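Local coordinates for protein mRNA interferase (Mycobacterium tuberculosis, PDB 6L2A) that probably acts as the toxin of a type II toxin-antitoxin pair, a MazF-family endonuclease that cuts RNA, at residues 27-35 with 49-57; 61-69 with 79-87. The protein carries 6 engineered substitutions. All blocks are in the same frame, centred on the assembly; numbering follows the deposited sequence.

Interaction 1 (27-35 with 49-57); sequences QRPAVVVSN and VITVVPVTS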
ATOM      1  N   GLN A  27       7.883 -16.515   1.989  1.00 30.14           N
ATOM      2  CA  GLN A  27       6.960 -16.783   0.891  1.00 35.47           C
ATOM      3  C   GLN A  27       5.521 -16.871   1.388  1.00 46.13           C
ATOM      4  O   GLN A  27       5.212 -17.647   2.294  1.00 43.07           O
ATOM      5  CB  GLN A  27       7.343 -18.074   0.166  1.00 40.33           C
ATOM      6  CG  GLN A  27       8.745 -18.068  -0.415  1.00 44.42           C
ATOM      7  CD  GLN A  27       8.946 -19.151  -1.454  1.00 38.53           C
ATOM      8  OE1 GLN A  27       7.995 -19.825  -1.858  1.00 47.08           O
ATOM      9  NE2 GLN A  27      10.185 -19.324  -1.899  1.00 44.22           N
ATOM     10  N   ARG A  28       4.642 -16.076   0.786  1.00 30.48           N
ATOM     11  CA  ARG A  28       3.243 -16.021   1.185  1.00 27.88           C
ATOM     12  C   ARG A  28       2.403 -15.623  -0.018  1.00 23.90           C
ATOM     13  O   ARG A  28       2.895 -14.921  -0.909  1.00 26.13           O
ATOM     14  CB  ARG A  28       3.027 -15.025   2.333  1.00 42.21           C
ATOM     15  N   PRO A  29       1.146 -16.056  -0.078  1.00 24.89           N
ATOM     16  CA  PRO A  29       0.271 -15.606  -1.164  1.00 25.34           C
ATOM     17  C   PRO A  29      -0.157 -14.161  -0.959  1.00 23.99           C
ATOM     18  O   PRO A  29      -0.226 -13.660   0.165  1.00 20.60           O
ATOM     19  CB  PRO A  29      -0.923 -16.562  -1.072  1.00 31.28           C
ATOM     20  CG  PRO A  29      -0.975 -16.931   0.374  1.00 33.62           C
ATOM     21  CD  PRO A  29       0.462 -16.993   0.832  1.00 30.53           C
ATOM     22  N   ALA A  30      -0.441 -13.489  -2.070  1.00 20.08           N
ATOM     23  CA  ALA A  30      -0.852 -12.093  -2.024  1.00 15.00           C
ATOM     24  C   ALA A  30      -1.646 -11.767  -3.278  1.00 17.34           C
ATOM     25  O   ALA A  30      -1.476 -12.408  -4.317  1.00 17.22           O
ATOM     26  CB  ALA A  30       0.355 -11.155  -1.892  1.00 15.61           C
ATOM     27  N   VAL A  31      -2.519 -10.767  -3.163  1.00 15.28           N
ATOM     28  CA  VAL A  31      -3.361 -10.311  -4.265  1.00 15.03           C
ATOM     29  C   VAL A  31      -2.724  -9.081  -4.898  1.00 15.64           C
ATOM     30  O   VAL A  31      -2.407  -8.111  -4.200  1.00 16.29           O
ATOM     31  CB  VAL A  31      -4.788  -9.991  -3.783  1.00 10.77           C
ATOM     32  CG1 VAL A  31      -5.669  -9.587  -4.965  1.00 14.02           C
ATOM     33  CG2 VAL A  31      -5.385 -11.177  -3.038  1.00 15.53           C
ATOM     34  N   VAL A  32      -2.547  -9.115  -6.218  1.00 14.66           N
ATOM     35  CA  VAL A  32      -2.066  -7.943  -6.943  1.00 16.67           C
ATOM     36  C   VAL A  32      -3.156  -6.880  -6.964  1.00 15.64           C
ATOM     37  O   VAL A  32      -4.287  -7.142  -7.393  1.00 14.50           O
ATOM     38  CB  VAL A  32      -1.650  -8.327  -8.371  1.00 14.69           C
ATOM     39  CG1 VAL A  32      -1.196  -7.092  -9.133  1.00 12.61           C
ATOM     40  CG2 VAL A  32      -0.557  -9.394  -8.348  1.00 15.10           C
ATOM     41  N   VAL A  33      -2.822  -5.668  -6.514  1.00 14.43           N
ATOM     42  CA  VAL A  33      -3.813  -4.595  -6.457  1.00 14.42           C
ATOM     43  C   VAL A  33      -3.331  -3.330  -7.159  1.00 15.69           C
ATOM     44  O   VAL A  33      -4.090  -2.362  -7.293  1.00 16.71           O
ATOM     45  CB  VAL A  33      -4.221  -4.286  -5.005  1.00 18.15           C
ATOM     46  CG1 VAL A  33      -4.908  -5.490  -4.381  1.00 13.39           C
ATOM     47  CG2 VAL A  33      -3.014  -3.857  -4.181  1.00 15.73           C
ATOM     48  N   SER A  34      -2.079  -3.308  -7.606  1.00 15.43           N
ATOM     49  CA  SER A  34      -1.656  -2.214  -8.468  1.00 14.35           C
ATOM     50  C   SER A  34      -2.404  -2.294  -9.798  1.00 15.33           C
ATOM     51  O   SER A  34      -2.760  -3.377 -10.267  1.00 13.79           O
ATOM     52  CB  SER A  34      -0.142  -2.249  -8.693  1.00 17.56           C
ATOM     53  OG  SER A  34       0.325  -3.560  -8.961  1.00 20.39           O
ATOM     54  N   ASN A  35      -2.667  -1.130 -10.391  1.00 16.26           N
ATOM     55  CA  ASN A  35      -3.437  -1.091 -11.628  1.00 15.30           C
ATOM     56  C   ASN A  35      -2.668  -1.766 -12.763  1.00 17.72           C
ATOM     57  O   ASN A  35      -1.440  -1.898 -12.732  1.00 15.22           O
ATOM     58  CB  ASN A  35      -3.796   0.351 -11.999  1.00 16.50           C
ATOM     59  CG  ASN A  35      -2.608   1.141 -12.514  1.00 19.12           C
ATOM     60  OD1 ASN A  35      -2.246   1.048 -13.685  1.00 20.21           O
ATOM     61  ND2 ASN A  35      -2.002   1.935 -11.640  1.00 20.36           N
ATOM     62  N   VAL A  49       7.995  -2.050  -9.611  1.00 24.85           N
ATOM     63  CA  VAL A  49       7.258  -2.320  -8.379  1.00 22.36           C
ATOM     64  C   VAL A  49       5.839  -2.756  -8.709  1.00 23.43           C
ATOM     65  O   VAL A  49       5.166  -2.164  -9.560  1.00 25.30           O
ATOM     66  CB  VAL A  49       7.247  -1.085  -7.457  1.00 31.06           C
ATOM     67  CG1 VAL A  49       8.556  -0.971  -6.699  1.00 41.96           C
ATOM     68  CG2 VAL A  49       6.974   0.177  -8.257  1.00 30.57           C
ATOM     69  N   ILE A  50       5.392  -3.807  -8.029  1.00 19.66           N
ATOM     70  CA  ILE A  50       3.999  -4.235  -7.996  1.00 24.65           C
ATOM     71  C   ILE A  50       3.509  -4.034  -6.570  1.00 23.12           C
ATOM     72  O   ILE A  50       4.283  -4.139  -5.616  1.00 27.82           O
ATOM     73  CB  ILE A  50       3.839  -5.711  -8.431  1.00 25.91           C
ATOM     74  CG1 ILE A  50       4.583  -5.957  -9.743  1.00 32.48           C
ATOM     75  CG2 ILE A  50       2.372  -6.091  -8.578  1.00 34.95           C
ATOM     76  CD1 ILE A  50       4.011  -5.195 -10.917  1.00 27.01           C
ATOM     77  N   THR A  51       2.225  -3.727  -6.420  1.00 16.33           N
ATOM     78  CA  THR A  51       1.628  -3.564  -5.103  1.00 12.82           C
ATOM     79  C   THR A  51       0.704  -4.744  -4.835  1.00 17.53           C
ATOM     80  O   THR A  51      -0.129  -5.086  -5.678  1.00 16.49           O
ATOM     81  CB  THR A  51       0.871  -2.240  -5.003  1.00 18.30           C
ATOM     82  OG1 THR A  51       1.786  -1.159  -5.218  1.00 17.50           O
ATOM     83  CG2 THR A  51       0.253  -2.095  -3.630  1.00 22.35           C
ATOM     84  N   VAL A  52       0.875  -5.377  -3.672  1.00 14.54           N
ATOM     85  CA  VAL A  52       0.158  -6.600  -3.342  1.00 13.60           C
ATOM     86  C   VAL A  52      -0.480  -6.475  -1.966  1.00 18.66           C
ATOM     87  O   VAL A  52      -0.055  -5.685  -1.120  1.00 16.78           O
ATOM     88  CB  VAL A  52       1.073  -7.845  -3.385  1.00 14.74           C
ATOM     89  CG1 VAL A  52       1.666  -8.025  -4.777  1.00 14.25           C
ATOM     90  CG2 VAL A  52       2.169  -7.737  -2.331  1.00 16.27           C
ATOM     91  N   VAL A  53      -1.510  -7.287  -1.754  1.00 15.61           N
ATOM     92  CA  VAL A  53      -2.193  -7.402  -0.468  1.00 13.82           C
ATOM     93  C   VAL A  53      -2.004  -8.824   0.048  1.00 15.33           C
ATOM     94  O   VAL A  53      -2.504  -9.776  -0.569  1.00 18.46           O
ATOM     95  CB  VAL A  53      -3.679  -7.037  -0.601  1.00 15.08           C
ATOM     96  CG1 VAL A  53      -4.447  -7.471   0.625  1.00 14.38           C
ATOM     97  CG2 VAL A  53      -3.830  -5.538  -0.820  1.00 14.93           C
ATOM     98  N   PRO A  54      -1.289  -9.019   1.154  1.00 19.84           N
ATOM     99  CA  PRO A  54      -1.032 -10.379   1.640  1.00 17.37           C
ATOM    100  C   PRO A  54      -2.305 -11.079   2.078  1.00 18.21           C
ATOM    101  O   PRO A  54      -3.289 -10.454   2.481  1.00 18.47           O
ATOM    102  CB  PRO A  54      -0.084 -10.163   2.827  1.00 18.17           C
ATOM    103  CG  PRO A  54       0.511  -8.815   2.603  1.00 21.95           C
ATOM    104  CD  PRO A  54      -0.557  -8.008   1.932  1.00 20.32           C
ATOM    105  N   VAL A  55      -2.264 -12.405   2.005  1.00 18.20           N
ATOM    106  CA  VAL A  55      -3.405 -13.264   2.279  1.00 18.95           C
ATOM    107  C   VAL A  55      -3.011 -14.255   3.365  1.00 19.46           C
ATOM    108  O   VAL A  55      -1.888 -14.771   3.365  1.00 27.86           O
ATOM    109  CB  VAL A  55      -3.858 -13.981   0.988  1.00 24.82           C
ATOM    110  CG1 VAL A  55      -4.792 -15.109   1.297  1.00 33.04           C
ATOM    111  CG2 VAL A  55      -4.528 -12.991   0.049  1.00 23.46           C
ATOM    112  N   THR A  56      -3.926 -14.505   4.305  1.00 21.35           N
ATOM    113  CA  THR A  56      -3.680 -15.423   5.410  1.00 20.97           C
ATOM    114  C   THR A  56      -4.847 -16.391   5.556  1.00 28.09           C
ATOM    115  O   THR A  56      -5.984 -16.080   5.196  1.00 25.54           O
ATOM    116  CB  THR A  56      -3.469 -14.678   6.738  1.00 33.40           C
ATOM    117  OG1 THR A  56      -3.343 -15.627   7.805  1.00 26.42           O
ATOM    118  CG2 THR A  56      -4.644 -13.760   7.026  1.00 22.83           C
ATOM    119  N   SER A  57      -4.550 -17.569   6.103  1.00 20.65           N
ATOM    120  CA  SER A  57      -5.541 -18.622   6.283  1.00 21.89           C
ATOM    121  C   SER A  57      -6.260 -18.548   7.624  1.00 26.03           C
ATOM    122  O   SER A  57      -7.159 -19.357   7.871  1.00 30.15           O
ATOM    123  CB  SER A  57      -4.882 -19.998   6.131  1.00 35.85           C
ATOM    124  OG  SER A  57      -3.759 -20.125   6.986  1.00 32.66           O
TER
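V31 and V53 form the hydrogen-bonded pair at the middle of an antiparallel junction in which strands 28-32 and 49-56 run 133° apart, A30-P54 and V32-V52 being the non-hydrogen-bonded pairs beside it. V31 N gives to V53 O at 2.8 Å and V53 N returns to V31 O at 2.7 Å; V55 N to P29 O extends the pairing at one end. At the other end the chain turns, and V33 N (2.9 Å) and S34 N both reach T51 O from the same face of its carbonyl plane. S34 then supplies a side chain where the strand pairing stops: with chi1 at 44°, its OG sits between backbone N and carbonyl carbon and takes the T51 N-H almost straight, at 3.2 Å and 174°. N39 holds the same hydroxyl from helix 36-45.

On the face of V31 and V53, V31 CG2 meets V55 CG2 at 3.7 Å, while V33 CG1 comes at about a right angle onto V53 CG2; L110 and L114 of helix 104-117 cover this side. On the reverse, A30 CB lies against V52 CB (3.7 Å), and V32 CG1 touches I50 CG2.

In this SH3-like toxin core, the side chains that meet are thus mostly aliphatic on both faces, and the polar ones that take part, S34 and T51, sit together where 27-35 leaves the sheet; there T51 OG1 is hydrogen-bonded to S89 and to H117 of the second subunit.

Interaction 2 (61-69 with 79-87); sequences KVYPFQVLL and DCKAQAEQI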
ATOM      1  N   LYS A  61     -11.367 -13.684  12.721  1.00 32.06           N
ATOM      2  CA  LYS A  61     -12.034 -12.389  12.675  1.00 28.17           C
ATOM      3  C   LYS A  61     -11.686 -11.726  11.353  1.00 30.12           C
ATOM      4  O   LYS A  61     -10.504 -11.541  11.045  1.00 32.99           O
ATOM      5  CB  LYS A  61     -11.612 -11.501  13.850  1.00 29.58           C
ATOM      6  CG  LYS A  61     -11.928 -12.074  15.222  1.00 28.42           C
ATOM      7  CD  LYS A  61     -11.269 -11.248  16.317  1.00 37.62           C
ATOM      8  CE  LYS A  61     -11.508 -11.850  17.692  1.00 47.14           C
ATOM      9  NZ  LYS A  61     -10.901 -11.017  18.768  1.00 47.52           N
ATOM     10  N   VAL A  62     -12.703 -11.382  10.572  1.00 23.00           N
ATOM     11  CA  VAL A  62     -12.521 -10.706   9.292  1.00 18.97           C
ATOM     12  C   VAL A  62     -12.976  -9.265   9.483  1.00 22.67           C
ATOM     13  O   VAL A  62     -14.177  -8.980   9.540  1.00 24.50           O
ATOM     14  CB  VAL A  62     -13.288 -11.394   8.158  1.00 23.15           C
ATOM     15  CG1 VAL A  62     -13.163 -10.588   6.872  1.00 21.27           C
ATOM     16  CG2 VAL A  62     -12.772 -12.813   7.955  1.00 27.74           C
ATOM     17  N   TYR A  63     -12.016  -8.355   9.582  1.00 23.86           N
ATOM     18  CA  TYR A  63     -12.292  -6.945   9.794  1.00 16.33           C
ATOM     19  C   TYR A  63     -12.716  -6.278   8.486  1.00 20.87           C
ATOM     20  O   TYR A  63     -12.520  -6.836   7.406  1.00 23.60           O
ATOM     21  CB  TYR A  63     -11.056  -6.273  10.383  1.00 25.20           C
ATOM     22  CG  TYR A  63     -10.868  -6.571  11.851  1.00 28.77           C
ATOM     23  CD1 TYR A  63     -10.033  -7.596  12.269  1.00 26.52           C
ATOM     24  CD2 TYR A  63     -11.541  -5.837  12.819  1.00 29.01           C
ATOM     25  CE1 TYR A  63      -9.864  -7.877  13.611  1.00 35.49           C
ATOM     26  CE2 TYR A  63     -11.378  -6.108  14.162  1.00 28.84           C
ATOM     27  CZ  TYR A  63     -10.539  -7.128  14.553  1.00 33.71           C
ATOM     28  OH  TYR A  63     -10.375  -7.403  15.891  1.00 39.83           O
ATOM     29  N   PRO A  64     -13.315  -5.082   8.552  1.00 21.73           N
ATOM     30  CA  PRO A  64     -13.810  -4.450   7.316  1.00 20.65           C
ATOM     31  C   PRO A  64     -12.708  -4.009   6.368  1.00 24.42           C
ATOM     32  O   PRO A  64     -13.001  -3.734   5.197  1.00 24.34           O
ATOM     33  CB  PRO A  64     -14.613  -3.246   7.826  1.00 22.29           C
ATOM     34  CG  PRO A  64     -14.771  -3.450   9.287  1.00 25.34           C
ATOM     35  CD  PRO A  64     -13.616  -4.258   9.735  1.00 18.29           C
ATOM     36  N   PHE A  65     -11.464  -3.908   6.834  1.00 17.63           N
ATOM     37  CA  PHE A  65     -10.323  -3.672   5.964  1.00 16.53           C
ATOM     38  C   PHE A  65      -9.711  -4.973   5.461  1.00 21.29           C
ATOM     39  O   PHE A  65      -8.573  -4.972   4.977  1.00 14.54           O
ATOM     40  CB  PHE A  65      -9.271  -2.823   6.684  1.00 16.75           C
ATOM     41  CG  PHE A  65      -8.989  -3.265   8.093  1.00 19.88           C
ATOM     42  CD1 PHE A  65      -8.034  -4.234   8.353  1.00 15.91           C
ATOM     43  CD2 PHE A  65      -9.673  -2.702   9.159  1.00 22.91           C
ATOM     44  CE1 PHE A  65      -7.770  -4.637   9.648  1.00 20.94           C
ATOM     45  CE2 PHE A  65      -9.412  -3.102  10.459  1.00 22.30           C
ATOM     46  CZ  PHE A  65      -8.460  -4.069  10.703  1.00 24.77           C
ATOM     47  N   GLN A  66     -10.443  -6.080   5.575  1.00 17.88           N
ATOM     48  CA  GLN A  66     -10.019  -7.384   5.095  1.00 22.14           C
ATOM     49  C   GLN A  66     -11.180  -8.019   4.343  1.00 20.32           C
ATOM     50  O   GLN A  66     -12.343  -7.670   4.559  1.00 20.84           O
ATOM     51  CB  GLN A  66      -9.561  -8.286   6.251  1.00 19.35           C
ATOM     52  CG  GLN A  66      -8.528  -7.632   7.162  1.00 21.03           C
ATOM     53  CD  GLN A  66      -8.324  -8.391   8.459  1.00 24.20           C
ATOM     54  OE1 GLN A  66      -9.216  -9.104   8.919  1.00 23.34           O
ATOM     55  NE2 GLN A  66      -7.150  -8.232   9.061  1.00 21.74           N
ATOM     56  N   VAL A  67     -10.864  -8.953   3.447  1.00 18.98           N
ATOM     57  CA  VAL A  67     -11.864  -9.550   2.565  1.00 18.34           C
ATOM     58  C   VAL A  67     -11.715 -11.065   2.593  1.00 17.92           C
ATOM     59  O   VAL A  67     -10.636 -11.594   2.302  1.00 16.89           O
ATOM     60  CB  VAL A  67     -11.750  -9.029   1.122  1.00 18.30           C
ATOM     61  CG1 VAL A  67     -12.811  -9.680   0.242  1.00 18.51           C
ATOM     62  CG2 VAL A  67     -11.892  -7.513   1.089  1.00 15.84           C
ATOM     63  N   LEU A  68     -12.801 -11.760   2.919  1.00 19.54           N
ATOM     64  CA  LEU A  68     -12.813 -13.216   2.877  1.00 21.33           C
ATOM     65  C   LEU A  68     -12.730 -13.701   1.433  1.00 24.01           C
ATOM     66  O   LEU A  68     -13.519 -13.281   0.581  1.00 21.29           O
ATOM     67  CB  LEU A  68     -14.082 -13.746   3.545  1.00 23.62           C
ATOM     68  CG  LEU A  68     -14.376 -15.248   3.463  1.00 26.21           C
ATOM     69  CD1 LEU A  68     -13.403 -16.039   4.316  1.00 29.15           C
ATOM     70  CD2 LEU A  68     -15.810 -15.531   3.878  1.00 45.42           C
ATOM     71  N   LEU A  69     -11.770 -14.583   1.159  1.00 17.83           N
ATOM     72  CA  LEU A  69     -11.557 -15.138  -0.174  1.00 21.36           C
ATOM     73  C   LEU A  69     -11.899 -16.623  -0.154  1.00 27.48           C
ATOM     74  O   LEU A  69     -11.244 -17.403   0.545  1.00 24.93           O
ATOM     75  CB  LEU A  69     -10.115 -14.923  -0.635  1.00 20.45           C
ATOM     76  CG  LEU A  69      -9.611 -13.477  -0.663  1.00 17.46           C
ATOM     77  CD1 LEU A  69      -8.148 -13.419  -1.078  1.00 22.99           C
ATOM     78  CD2 LEU A  69     -10.471 -12.635  -1.594  1.00 14.49           C
ATOM     79  N   ASP A  79     -10.291 -21.396   2.808  1.00 29.22           N
ATOM     80  CA  ASP A  79     -10.757 -20.018   2.849  1.00 37.79           C
ATOM     81  C   ASP A  79      -9.689 -19.151   3.496  1.00 35.52           C
ATOM     82  O   ASP A  79      -9.060 -19.539   4.485  1.00 25.03           O
ATOM     83  CB  ASP A  79     -12.073 -19.903   3.619  1.00 31.11           C
ATOM     84  CG  ASP A  79     -13.245 -20.495   2.863  1.00 33.77           C
ATOM     85  OD1 ASP A  79     -13.081 -20.806   1.666  1.00 29.96           O
ATOM     86  OD2 ASP A  79     -14.330 -20.648   3.465  1.00 42.78           O
ATOM     87  N   CYS A  80      -9.467 -17.979   2.916  1.00 26.19           N
ATOM     88  CA  CYS A  80      -8.428 -17.079   3.378  1.00 25.27           C
ATOM     89  C   CYS A  80      -8.993 -15.670   3.399  1.00 24.80           C
ATOM     90  O   CYS A  80     -10.103 -15.417   2.925  1.00 23.78           O
ATOM     91  CB  CYS A  80      -7.189 -17.159   2.483  1.00 25.09           C
ATOM     92  SG  CYS A  80      -6.257 -18.705   2.572  1.00 30.11           S
ATOM     93  N   LYS A  81      -8.227 -14.741   3.956  1.00 18.34           N
ATOM     94  CA  LYS A  81      -8.627 -13.345   3.927  1.00 19.71           C
ATOM     95  C   LYS A  81      -7.470 -12.494   3.426  1.00 16.27           C
ATOM     96  O   LYS A  81      -6.319 -12.690   3.825  1.00 18.59           O
ATOM     97  CB  LYS A  81      -9.108 -12.852   5.305  1.00 24.46           C
ATOM     98  CG  LYS A  81      -8.085 -12.906   6.419  1.00 20.93           C
ATOM     99  CD  LYS A  81      -8.648 -12.271   7.682  1.00 23.37           C
ATOM    100  CE  LYS A  81      -7.584 -12.125   8.755  1.00 23.11           C
ATOM    101  NZ  LYS A  81      -8.165 -11.682  10.052  1.00 23.49           N
ATOM    102  N   ALA A  82      -7.786 -11.578   2.515  1.00 18.78           N
ATOM    103  CA  ALA A  82      -6.830 -10.570   2.087  1.00 15.54           C
ATOM    104  C   ALA A  82      -6.771  -9.477   3.144  1.00 16.45           C
ATOM    105  O   ALA A  82      -7.809  -9.015   3.623  1.00 16.93           O
ATOM    106  CB  ALA A  82      -7.233  -9.985   0.734  1.00 15.12           C
ATOM    107  N   GLN A  83      -5.562  -9.076   3.513  1.00 18.36           N
ATOM    108  CA  GLN A  83      -5.340  -8.107   4.583  1.00 22.32           C
ATOM    109  C   GLN A  83      -4.876  -6.798   3.952  1.00 16.07           C
ATOM    110  O   GLN A  83      -3.680  -6.586   3.741  1.00 16.39           O
ATOM    111  CB  GLN A  83      -4.315  -8.633   5.581  1.00 16.91           C
ATOM    112  CG  GLN A  83      -4.650  -9.991   6.169  1.00 18.85           C
ATOM    113  CD  GLN A  83      -3.595 -10.465   7.149  1.00 30.22           C
ATOM    114  OE1 GLN A  83      -2.702 -11.234   6.794  1.00 33.83           O
ATOM    115  NE2 GLN A  83      -3.688 -10.000   8.388  1.00 29.59           N
ATOM    116  N   ALA A  84      -5.831  -5.912   3.654  1.00 16.09           N
ATOM    117  CA  ALA A  84      -5.490  -4.640   3.028  1.00 18.50           C
ATOM    118  C   ALA A  84      -4.632  -3.762   3.927  1.00 22.53           C
ATOM    119  O   ALA A  84      -3.896  -2.911   3.416  1.00 17.85           O
ATOM    120  CB  ALA A  84      -6.757  -3.885   2.624  1.00 17.65           C
ATOM    121  N   GLU A  85      -4.705  -3.946   5.248  1.00 17.83           N
ATOM    122  CA  GLU A  85      -3.851  -3.181   6.148  1.00 20.01           C
ATOM    123  C   GLU A  85      -2.392  -3.616   6.078  1.00 21.95           C
ATOM    124  O   GLU A  85      -1.533  -2.932   6.644  1.00 21.67           O
ATOM    125  CB  GLU A  85      -4.365  -3.290   7.590  1.00 20.32           C
ATOM    126  CG  GLU A  85      -3.949  -4.551   8.353  1.00 21.22           C
ATOM    127  CD  GLU A  85      -4.763  -5.787   7.993  1.00 27.62           C
ATOM    128  OE1 GLU A  85      -5.535  -5.750   7.012  1.00 17.87           O
ATOM    129  OE2 GLU A  85      -4.632  -6.805   8.706  1.00 28.57           O
ATOM    130  N   GLN A  86      -2.093  -4.723   5.395  1.00 18.21           N
ATOM    131  CA  GLN A  86      -0.729  -5.210   5.235  1.00 22.48           C
ATOM    132  C   GLN A  86      -0.194  -4.961   3.830  1.00 20.46           C
ATOM    133  O   GLN A  86       0.751  -5.631   3.405  1.00 23.67           O
ATOM    134  CB  GLN A  86      -0.657  -6.700   5.574  1.00 24.55           C
ATOM    135  CG  GLN A  86      -1.201  -7.049   6.949  1.00 30.45           C
ATOM    136  CD  GLN A  86      -0.111  -7.456   7.917  1.00 43.55           C
ATOM    137  OE1 GLN A  86       0.705  -6.632   8.334  1.00 49.36           O
ATOM    138  NE2 GLN A  86      -0.087  -8.734   8.278  1.00 46.57           N
ATOM    139  N   ILE A  87      -0.783  -4.003   3.108  1.00 17.15           N
ATOM    140  CA  ILE A  87      -0.417  -3.747   1.719  1.00 14.11           C
ATOM    141  C   ILE A  87       1.064  -3.399   1.609  1.00 31.02           C
ATOM    142  O   ILE A  87       1.617  -2.669   2.442  1.00 22.06           O
ATOM    143  CB  ILE A  87      -1.315  -2.627   1.164  1.00 21.18           C
ATOM    144  CG1 ILE A  87      -0.954  -2.270  -0.277  1.00 21.36           C
ATOM    145  CG2 ILE A  87      -1.254  -1.391   2.057  1.00 26.77           C
ATOM    146  CD1 ILE A  87      -1.892  -1.240  -0.879  1.00 23.13           C
TER
HETATM  147  O   HOH W   1      -8.537 -13.927  12.086  1.00 31.13           O
HETATM  148  O   HOH W   2      -5.827  -9.751  11.495  1.00 31.79           O
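V67 pairs with A82, and L69 with C80, where strands 66-69 and 80-83 run antiparallel in the SH3-like barrel of the MazF family, and K81 reaches from one strand to the loop before the other. Both are hydrogen-bonded pairs, and L69 N to C80 O is short at 2.6 Å. Past the strand, A84 N makes a weak bond to F65 O.

The polar side chains gather on the face of Q66 and K81. Extended beyond CG, K81 brings NZ almost into line with the carbonyl bond of K61, at an unusually short 2.5 Å from K61 O that should be read with caution, and to Q66 OE1 at 3.0 Å. Y63 N meets that amide oxygen from the opposite face of its plane, so two donors grip OE1 and help fix the amide's rotation. Q66 NE2 gives to E85 OE2 at 2.9 Å, from the syn side but tilted out of the carboxylate plane. Water 1 joins K81 NZ to K61 N.

Apolar contact is slight: L69 CD1 rests on A82 CB at 4.0 Å, on the other face.

E85 bends at chi2 (-79°), which lays its carboxylate beside the F65 ring, the two planes 76° apart. Its OE1, buried without a hydrogen-bonding partner, lies at the ring edge, in plane, 3.2 Å from F65 CD1.

Strand 49-56 connects the two: it pairs with 28-32 in interaction 1 and, along its second half, with 80-83 of interaction 2, through P54 O to Q83 N and T56 O to K81 N, both 2.9 Å and probably hydrogen bonds. The four strands therefore lie in one curled sheet, the contact centres about 11 Å apart. Interaction 1 is buried close to the centre of the subunit and is held by backbone bonds and valines. Interaction 2 is farther out and partly buried, and it adds a lysine, glutamine and glutamate network with ordered water. Helix 104-117 touches both, and both reach the second subunit, interaction 1 through T51 and N35, interaction 2 through residues 85-87.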